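Long-range contacts in beta-N-acetylhexosaminidase (Thermotoga neapolitana, PDB 5BZA), which probably hydrolyses terminal non-reducing N-acetyl-D-hexosamine residues in N-acetyl-beta-D-hexosaminides: residues V87-T92 with V139-M144; D402-A407 with Q415-L420. All coordinates share one frame; numbering follows the deposited sequence.

Contacts 1 and 2 share no helix or strand and lie on opposite sides of the chain's centre, about 59 Å apart between centres. Contact 1 is only partly buried and joins two consecutive helices of the N-terminal domain; contact 2 is buried and ties a strand to the helix that follows it in the C-terminal domain. A helix-borne histidine carries each. In contact 1 its NE2 donates to a backbone carbonyl while a proline lies against the ring, at the start of a helix whose neighbourhood includes the second subunit. In contact 2 its ND1 donates to an aspartate carboxylate, while a water and aliphatic side chains complete the setting of the sheltered ring.

Contact 1. Residues V87-T92 with V139-M144; sequences VDPVFT and VASHGM
His142 NE2 donates a short hydrogen bond of 2.5 Å to Val87 O, arriving nearly along the C=O axis (176°) with the carbonyl close to the ring plane. The other ring nitrogen, ND1, is hydrogen-bonded to Val138 O one turn back, so the ring's rotation is fixed at both ends; two carbonyl partners would probably favour the doubly protonated, charged form. Asp88 is the N-cap of helix 89-106, its short carboxylate accepting from Val90 N through OD1 at 3.0 Å.

Helices 89-106 and 136-153 are consecutive helices of the N-terminal domain, consistent with a TIM-barrel fold, and the contact joins the start of the first to the side of the second. Here Pro89, suited to the first turn, where a backbone N-H would have no helical carbonyl to donate to, makes a CH-pi contact: its CB sits 3.8 Å from the His142 ring centroid, almost on the normal. Thr92 OG1 meets the ring edge, 3.3 Å from His142 CD2, while its methyl CG2 packs 3.5 Å from His142 O. An alanine in place of His142 would remove both the donor to Val87 O and the ring face against Pro89, and would probably loosen the start of helix 89-106 against helix 136-153. Val87 also packs on Arg331 of the second subunit.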
ATOM      1  N   VAL B  87       8.637  15.683 -17.595  1.00  9.64           N
ATOM      2  CA  VAL B  87       9.880  15.455 -16.874  1.00  9.67           C
ATOM      3  C   VAL B  87      10.680  14.385 -17.603  1.00 11.33           C
ATOM      4  O   VAL B  87      10.107  13.589 -18.357  1.00 10.19           O
ATOM      5  CB  VAL B  87       9.566  15.037 -15.407  1.00 10.86           C
ATOM      6  CG1 VAL B  87      10.806  14.693 -14.637  1.00 10.27           C
ATOM      7  CG2 VAL B  87       8.799  16.176 -14.710  1.00  9.13           C
ATOM      8  N   ASP B  88      11.989  14.383 -17.392  1.00  8.83           N
ATOM      9  CA  ASP B  88      12.868  13.297 -17.807  1.00 10.19           C
ATOM     10  C   ASP B  88      12.223  11.907 -17.680  1.00 13.19           C
ATOM     11  O   ASP B  88      11.890  11.467 -16.566  1.00 13.37           O
ATOM     12  CB  ASP B  88      14.133  13.321 -16.946  1.00 11.95           C
ATOM     13  CG  ASP B  88      15.222  12.384 -17.455  1.00 13.66           C
ATOM     14  OD1 ASP B  88      14.940  11.404 -18.169  1.00 16.46           O
ATOM     15  OD2 ASP B  88      16.387  12.620 -17.093  1.00 16.20           O
ATOM     16  N   PRO B  89      12.085  11.195 -18.819  1.00 10.55           N
ATOM     17  CA  PRO B  89      11.413   9.888 -18.861  1.00 12.62           C
ATOM     18  C   PRO B  89      12.001   8.842 -17.885  1.00 10.95           C
ATOM     19  O   PRO B  89      11.288   7.902 -17.451  1.00 10.78           O
ATOM     20  CB  PRO B  89      11.610   9.431 -20.332  1.00 12.37           C
ATOM     21  CG  PRO B  89      12.645  10.343 -20.903  1.00 12.23           C
ATOM     22  CD  PRO B  89      12.521  11.635 -20.161  1.00 10.85           C
ATOM     23  N   VAL B  90      13.262   9.008 -17.522  1.00  8.37           N
ATOM     24  CA  VAL B  90      13.865   8.118 -16.534  1.00 15.28           C
ATOM     25  C   VAL B  90      13.031   8.024 -15.257  1.00 14.26           C
ATOM     26  O   VAL B  90      12.810   6.942 -14.740  1.00 13.59           O
ATOM     27  CB  VAL B  90      15.309   8.573 -16.187  1.00 11.75           C
ATOM     28  CG1 VAL B  90      15.760   8.033 -14.834  1.00 14.33           C
ATOM     29  CG2 VAL B  90      16.227   8.150 -17.301  1.00 13.39           C
ATOM     30  N   PHE B  91      12.536   9.156 -14.788  1.00  6.70           N
ATOM     31  CA  PHE B  91      11.645   9.172 -13.639  1.00 11.64           C
ATOM     32  C   PHE B  91      10.393   8.334 -13.888  1.00 13.33           C
ATOM     33  O   PHE B  91       9.873   7.715 -12.961  1.00 13.95           O
ATOM     34  CB  PHE B  91      11.299  10.605 -13.250  1.00  9.34           C
ATOM     35  CG  PHE B  91      12.417  11.295 -12.549  1.00 13.89           C
ATOM     36  CD1 PHE B  91      12.679  11.023 -11.194  1.00 13.45           C
ATOM     37  CD2 PHE B  91      13.256  12.146 -13.236  1.00 11.01           C
ATOM     38  CE1 PHE B  91      13.730  11.616 -10.551  1.00 15.18           C
ATOM     39  CE2 PHE B  91      14.300  12.745 -12.599  1.00 16.29           C
ATOM     40  CZ  PHE B  91      14.542  12.490 -11.234  1.00 16.05           C
ATOM     41  N   THR B  92       9.891   8.287 -15.122  1.00 13.28           N
ATOM     42  CA  THR B  92       8.751   7.407 -15.411  1.00  9.23           C
ATOM     43  C   THR B  92       9.122   5.911 -15.280  1.00 10.91           C
ATOM     44  O   THR B  92       8.350   5.096 -14.727  1.00  9.93           O
ATOM     45  CB  THR B  92       8.177   7.687 -16.837  1.00 12.90           C
ATOM     46  OG1 THR B  92       7.822   9.087 -16.922  1.00  8.21           O
ATOM     47  CG2 THR B  92       6.999   6.774 -17.147  1.00 30.96           C
ATOM     48  N   VAL B 139       5.769  11.039 -25.806  1.00 13.06           N
ATOM     49  CA  VAL B 139       4.949   9.879 -25.436  1.00 12.41           C
ATOM     50  C   VAL B 139       5.730   8.590 -25.685  1.00 15.48           C
ATOM     51  O   VAL B 139       5.689   7.644 -24.881  1.00 14.60           O
ATOM     52  CB  VAL B 139       3.598   9.864 -26.219  1.00 14.74           C
ATOM     53  CG1 VAL B 139       2.774   8.569 -26.003  1.00 12.79           C
ATOM     54  CG2 VAL B 139       2.781  11.066 -25.873  1.00 13.87           C
ATOM     55  N   ALA B 140       6.460   8.543 -26.788  1.00 13.82           N
ATOM     56  CA  ALA B 140       7.227   7.343 -27.103  1.00 11.98           C
ATOM     57  C   ALA B 140       8.331   7.064 -26.071  1.00 11.39           C
ATOM     58  O   ALA B 140       8.506   5.913 -25.687  1.00  9.73           O
ATOM     59  CB  ALA B 140       7.822   7.428 -28.526  1.00 10.82           C
ATOM     60  N   SER B 141       9.100   8.083 -25.670  1.00 12.36           N
ATOM     61  CA  SER B 141      10.222   7.820 -24.762  1.00 14.20           C
ATOM     62  C   SER B 141       9.692   7.491 -23.348  1.00 12.01           C
ATOM     63  O   SER B 141      10.170   6.556 -22.692  1.00 10.65           O
ATOM     64  CB  SER B 141      11.236   8.986 -24.725  1.00 17.30           C
ATOM     65  OG  SER B 141      10.742  10.183 -24.147  1.00 15.42           O
ATOM     66  N   HIS B 142       8.663   8.207 -22.914  1.00 12.02           N
ATOM     67  CA  HIS B 142       8.082   7.946 -21.600  1.00 12.97           C
ATOM     68  C   HIS B 142       7.370   6.586 -21.559  1.00  9.92           C
ATOM     69  O   HIS B 142       7.394   5.894 -20.539  1.00 10.59           O
ATOM     70  CB  HIS B 142       7.130   9.060 -21.209  1.00 10.94           C
ATOM     71  CG  HIS B 142       7.826  10.332 -20.854  1.00 10.79           C
ATOM     72  ND1 HIS B 142       8.368  11.179 -21.806  1.00 10.65           N
ATOM     73  CD2 HIS B 142       8.112  10.886 -19.653  1.00  9.74           C
ATOM     74  CE1 HIS B 142       8.907  12.222 -21.202  1.00 13.12           C
ATOM     75  NE2 HIS B 142       8.778  12.062 -19.892  1.00 11.68           N
ATOM     76  N   GLY B 143       6.736   6.216 -22.658  1.00 10.54           N
ATOM     77  CA  GLY B 143       6.096   4.913 -22.778  1.00  9.86           C
ATOM     78  C   GLY B 143       7.082   3.761 -22.771  1.00  9.56           C
ATOM     79  O   GLY B 143       6.809   2.687 -22.168  1.00  9.21           O
ATOM     80  N   MET B 144       8.217   3.950 -23.459  1.00  6.03           N
ATOM     81  CA  MET B 144       9.257   2.932 -23.430  1.00 11.01           C
ATOM     82  C   MET B 144       9.833   2.780 -22.011  1.00  9.22           C
ATOM     83  O   MET B 144      10.056   1.672 -21.535  1.00  6.97           O
ATOM     84  CB  MET B 144      10.372   3.264 -24.413  1.00  9.48           C
ATOM     85  CG  MET B 144      11.355   2.140 -24.638  1.00  6.63           C
ATOM     86  SD  MET B 144      10.761   0.682 -25.535  1.00 11.34           S
ATOM     87  CE  MET B 144      10.504  -0.446 -24.158  1.00  8.77           C
TER

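Contact 2. Residues D402-A407 with Q415-L420; sequences DFVVNA and QAHLSL
His417 and Asp402 bury the most surface here, meeting edge to edge in a His-carboxylate hydrogen bond. Leaning beside its backbone N, with CG anti to the carbonyl carbon (chi1 -73°), His417 sends its ring from the helix toward the strand. Asp402 reaches back with CG anti to its backbone N (chi1 175°), and ring and carboxylate planes lie only 9° apart. His417 ND1 donates to the syn lone pair of Asp402 OD2 at a very short 2.3 Å. A buried aspartate suits this place because its negative charge would probably stabilise a proton on the ring. At the far side of the ring, a water lies in plane 2.6 Å from His417 NE2 and donates to Val405 O at 3.0 Å, so both ring nitrogens have polar partners.

Aliphatic groups of the strand and the turn after it also approach the ring. Val404 CG1 sits over one ring face, 4.3 Å from the His417 centroid and offset toward the rim, and the small Ala407 CB approaches His417 CD2 at 4.1 Å. Leu420 lays CD1 3.7 Å from Asp402 OD2, a methyl against the carboxylate oxygen and the CB of Asp402.

Tyr386 meets the His417 ring nearly at right angles. The Asp402-His417 bond ties helix 411-418 to strand 399-404 within the beta-alpha-beta unit completed by strand 425-429, whose Tyr427 packs against Asp402, Val404 and Leu420.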
ATOM      1  N   ASP B 402     -21.150 -12.953  20.157  1.00 18.57           N
ATOM      2  CA  ASP B 402     -20.473 -12.050  21.083  1.00 18.62           C
ATOM      3  C   ASP B 402     -18.994 -11.990  20.676  1.00 17.58           C
ATOM      4  O   ASP B 402     -18.255 -12.986  20.718  1.00 16.77           O
ATOM      5  CB  ASP B 402     -20.675 -12.512  22.544  1.00 20.14           C
ATOM      6  CG  ASP B 402     -19.886 -11.676  23.576  1.00 24.52           C
ATOM      7  OD1 ASP B 402     -19.433 -10.541  23.259  1.00 22.95           O
ATOM      8  OD2 ASP B 402     -19.792 -12.141  24.757  1.00 23.60           O
ATOM      9  N   PHE B 403     -18.570 -10.808  20.252  1.00 20.56           N
ATOM     10  CA  PHE B 403     -17.181 -10.631  19.852  1.00 19.40           C
ATOM     11  C   PHE B 403     -16.410 -10.155  21.061  1.00 19.75           C
ATOM     12  O   PHE B 403     -16.364  -8.962  21.411  1.00 18.96           O
ATOM     13  CB  PHE B 403     -17.064  -9.672  18.666  1.00 20.60           C
ATOM     14  CG  PHE B 403     -17.575 -10.265  17.387  1.00 19.04           C
ATOM     15  CD1 PHE B 403     -16.757 -11.083  16.616  1.00 18.93           C
ATOM     16  CD2 PHE B 403     -18.893 -10.104  17.012  1.00 19.37           C
ATOM     17  CE1 PHE B 403     -17.229 -11.669  15.457  1.00 18.56           C
ATOM     18  CE2 PHE B 403     -19.370 -10.696  15.851  1.00 20.62           C
ATOM     19  CZ  PHE B 403     -18.535 -11.476  15.079  1.00 15.42           C
ATOM     20  N   VAL B 404     -15.825 -11.137  21.719  1.00 20.45           N
ATOM     21  CA  VAL B 404     -15.306 -10.964  23.069  1.00 20.52           C
ATOM     22  C   VAL B 404     -13.905 -10.345  23.096  1.00 25.80           C
ATOM     23  O   VAL B 404     -12.966 -10.852  22.481  1.00 26.24           O
ATOM     24  CB  VAL B 404     -15.260 -12.289  23.784  1.00 21.65           C
ATOM     25  CG1 VAL B 404     -14.764 -12.084  25.206  1.00 25.44           C
ATOM     26  CG2 VAL B 404     -16.645 -12.975  23.734  1.00 20.02           C
ATOM     27  N   VAL B 405     -13.789  -9.261  23.854  1.00 24.79           N
ATOM     28  CA  VAL B 405     -12.529  -8.591  24.168  1.00 25.52           C
ATOM     29  C   VAL B 405     -12.454  -8.433  25.715  1.00 34.96           C
ATOM     30  O   VAL B 405     -13.480  -8.140  26.360  1.00 33.89           O
ATOM     31  CB  VAL B 405     -12.445  -7.243  23.448  1.00 28.23           C
ATOM     32  CG1 VAL B 405     -11.308  -6.392  23.977  1.00 28.90           C
ATOM     33  CG2 VAL B 405     -12.310  -7.466  21.932  1.00 26.20           C
ATOM     34  N   ASN B 406     -11.286  -8.770  26.291  1.00 33.70           N
ATOM     35  CA  ASN B 406     -10.932  -8.651  27.745  1.00 37.55           C
ATOM     36  C   ASN B 406     -12.077  -9.071  28.702  1.00 38.38           C
ATOM     37  O   ASN B 406     -12.551  -8.309  29.557  1.00 37.61           O
ATOM     38  CB  ASN B 406     -10.372  -7.240  28.092  1.00 43.64           C
ATOM     39  CG  ASN B 406     -11.460  -6.220  28.413  1.00 56.91           C
ATOM     40  OD1 ASN B 406     -12.471  -6.168  27.721  1.00 54.38           O
ATOM     41  ND2 ASN B 406     -11.287  -5.452  29.489  1.00 51.51           N
ATOM     42  N   ALA B 407     -12.507 -10.319  28.555  1.00 36.47           N
ATOM     43  CA  ALA B 407     -13.623 -10.829  29.337  1.00 37.52           C
ATOM     44  C   ALA B 407     -13.193 -11.008  30.797  1.00 37.03           C
ATOM     45  O   ALA B 407     -14.026 -11.086  31.700  1.00 38.43           O
ATOM     46  CB  ALA B 407     -14.133 -12.147  28.748  1.00 35.21           C
ATOM     47  N   GLN B 415     -19.326 -11.827  33.777  1.00 33.69           N
ATOM     48  CA  GLN B 415     -20.658 -12.321  34.001  1.00 32.82           C
ATOM     49  C   GLN B 415     -21.602 -11.584  33.064  1.00 30.66           C
ATOM     50  O   GLN B 415     -22.653 -12.118  32.691  1.00 28.41           O
ATOM     51  CB  GLN B 415     -21.065 -12.125  35.469  1.00 32.72           C
ATOM     52  CG  GLN B 415     -20.267 -12.994  36.441  1.00 33.19           C
ATOM     53  CD  GLN B 415     -20.435 -14.480  36.211  1.00 35.65           C
ATOM     54  OE1 GLN B 415     -21.508 -14.952  35.806  1.00 34.43           O
ATOM     55  NE2 GLN B 415     -19.365 -15.237  36.470  1.00 33.88           N
ATOM     56  N   ALA B 416     -21.193 -10.412  32.586  1.00 27.65           N
ATOM     57  CA  ALA B 416     -21.981  -9.774  31.524  1.00 30.68           C
ATOM     58  C   ALA B 416     -21.970 -10.701  30.302  1.00 30.11           C
ATOM     59  O   ALA B 416     -23.030 -11.077  29.781  1.00 26.77           O
ATOM     60  CB  ALA B 416     -21.430  -8.400  31.174  1.00 30.26           C
ATOM     61  N   HIS B 417     -20.778 -11.170  29.940  1.00 29.91           N
ATOM     62  CA  HIS B 417     -20.646 -12.113  28.829  1.00 24.89           C
ATOM     63  C   HIS B 417     -21.317 -13.470  29.065  1.00 24.79           C
ATOM     64  O   HIS B 417     -21.946 -14.013  28.146  1.00 20.58           O
ATOM     65  CB  HIS B 417     -19.174 -12.330  28.495  1.00 23.91           C
ATOM     66  CG  HIS B 417     -18.546 -11.169  27.797  1.00 28.80           C
ATOM     67  ND1 HIS B 417     -18.788 -10.880  26.466  1.00 27.19           N
ATOM     68  CD2 HIS B 417     -17.684 -10.222  28.236  1.00 30.55           C
ATOM     69  CE1 HIS B 417     -18.102  -9.805  26.121  1.00 28.30           C
ATOM     70  NE2 HIS B 417     -17.422  -9.386  27.175  1.00 31.21           N
ATOM     71  N   LEU B 418     -21.221 -14.001  30.282  1.00 28.31           N
ATOM     72  CA  LEU B 418     -21.756 -15.342  30.572  1.00 26.03           C
ATOM     73  C   LEU B 418     -23.283 -15.374  30.745  1.00 25.22           C
ATOM     74  O   LEU B 418     -23.910 -16.439  30.611  1.00 22.08           O
ATOM     75  CB  LEU B 418     -21.098 -15.912  31.829  1.00 27.30           C
ATOM     76  CG  LEU B 418     -19.644 -16.320  31.615  1.00 22.93           C
ATOM     77  CD1 LEU B 418     -19.014 -16.594  32.960  1.00 27.30           C
ATOM     78  CD2 LEU B 418     -19.544 -17.530  30.693  1.00 26.45           C
ATOM     79  N   SER B 419     -23.874 -14.215  31.038  1.00 26.53           N
ATOM     80  CA  SER B 419     -25.336 -14.078  31.126  1.00 27.07           C
ATOM     81  C   SER B 419     -26.058 -14.384  29.815  1.00 28.24           C
ATOM     82  O   SER B 419     -27.251 -14.716  29.826  1.00 29.88           O
ATOM     83  CB  SER B 419     -25.736 -12.659  31.552  1.00 33.45           C
ATOM     84  OG  SER B 419     -24.951 -12.174  32.625  1.00 35.63           O
ATOM     85  N   LEU B 420     -25.366 -14.230  28.683  1.00 27.73           N
ATOM     86  CA  LEU B 420     -26.004 -14.454  27.389  1.00 24.93           C
ATOM     87  C   LEU B 420     -26.470 -15.924  27.271  1.00 23.29           C
ATOM     88  O   LEU B 420     -25.868 -16.841  27.846  1.00 23.35           O
ATOM     89  CB  LEU B 420     -25.046 -14.078  26.244  1.00 23.00           C
ATOM     90  CG  LEU B 420     -24.575 -12.614  26.266  1.00 21.90           C
ATOM     91  CD1 LEU B 420     -23.485 -12.357  25.230  1.00 18.11           C
ATOM     92  CD2 LEU B 420     -25.733 -11.616  26.145  1.00 23.01           C
TER
HETATM   93  O   HOH W   1     -16.037  -7.258  27.546  1.00 33.93           O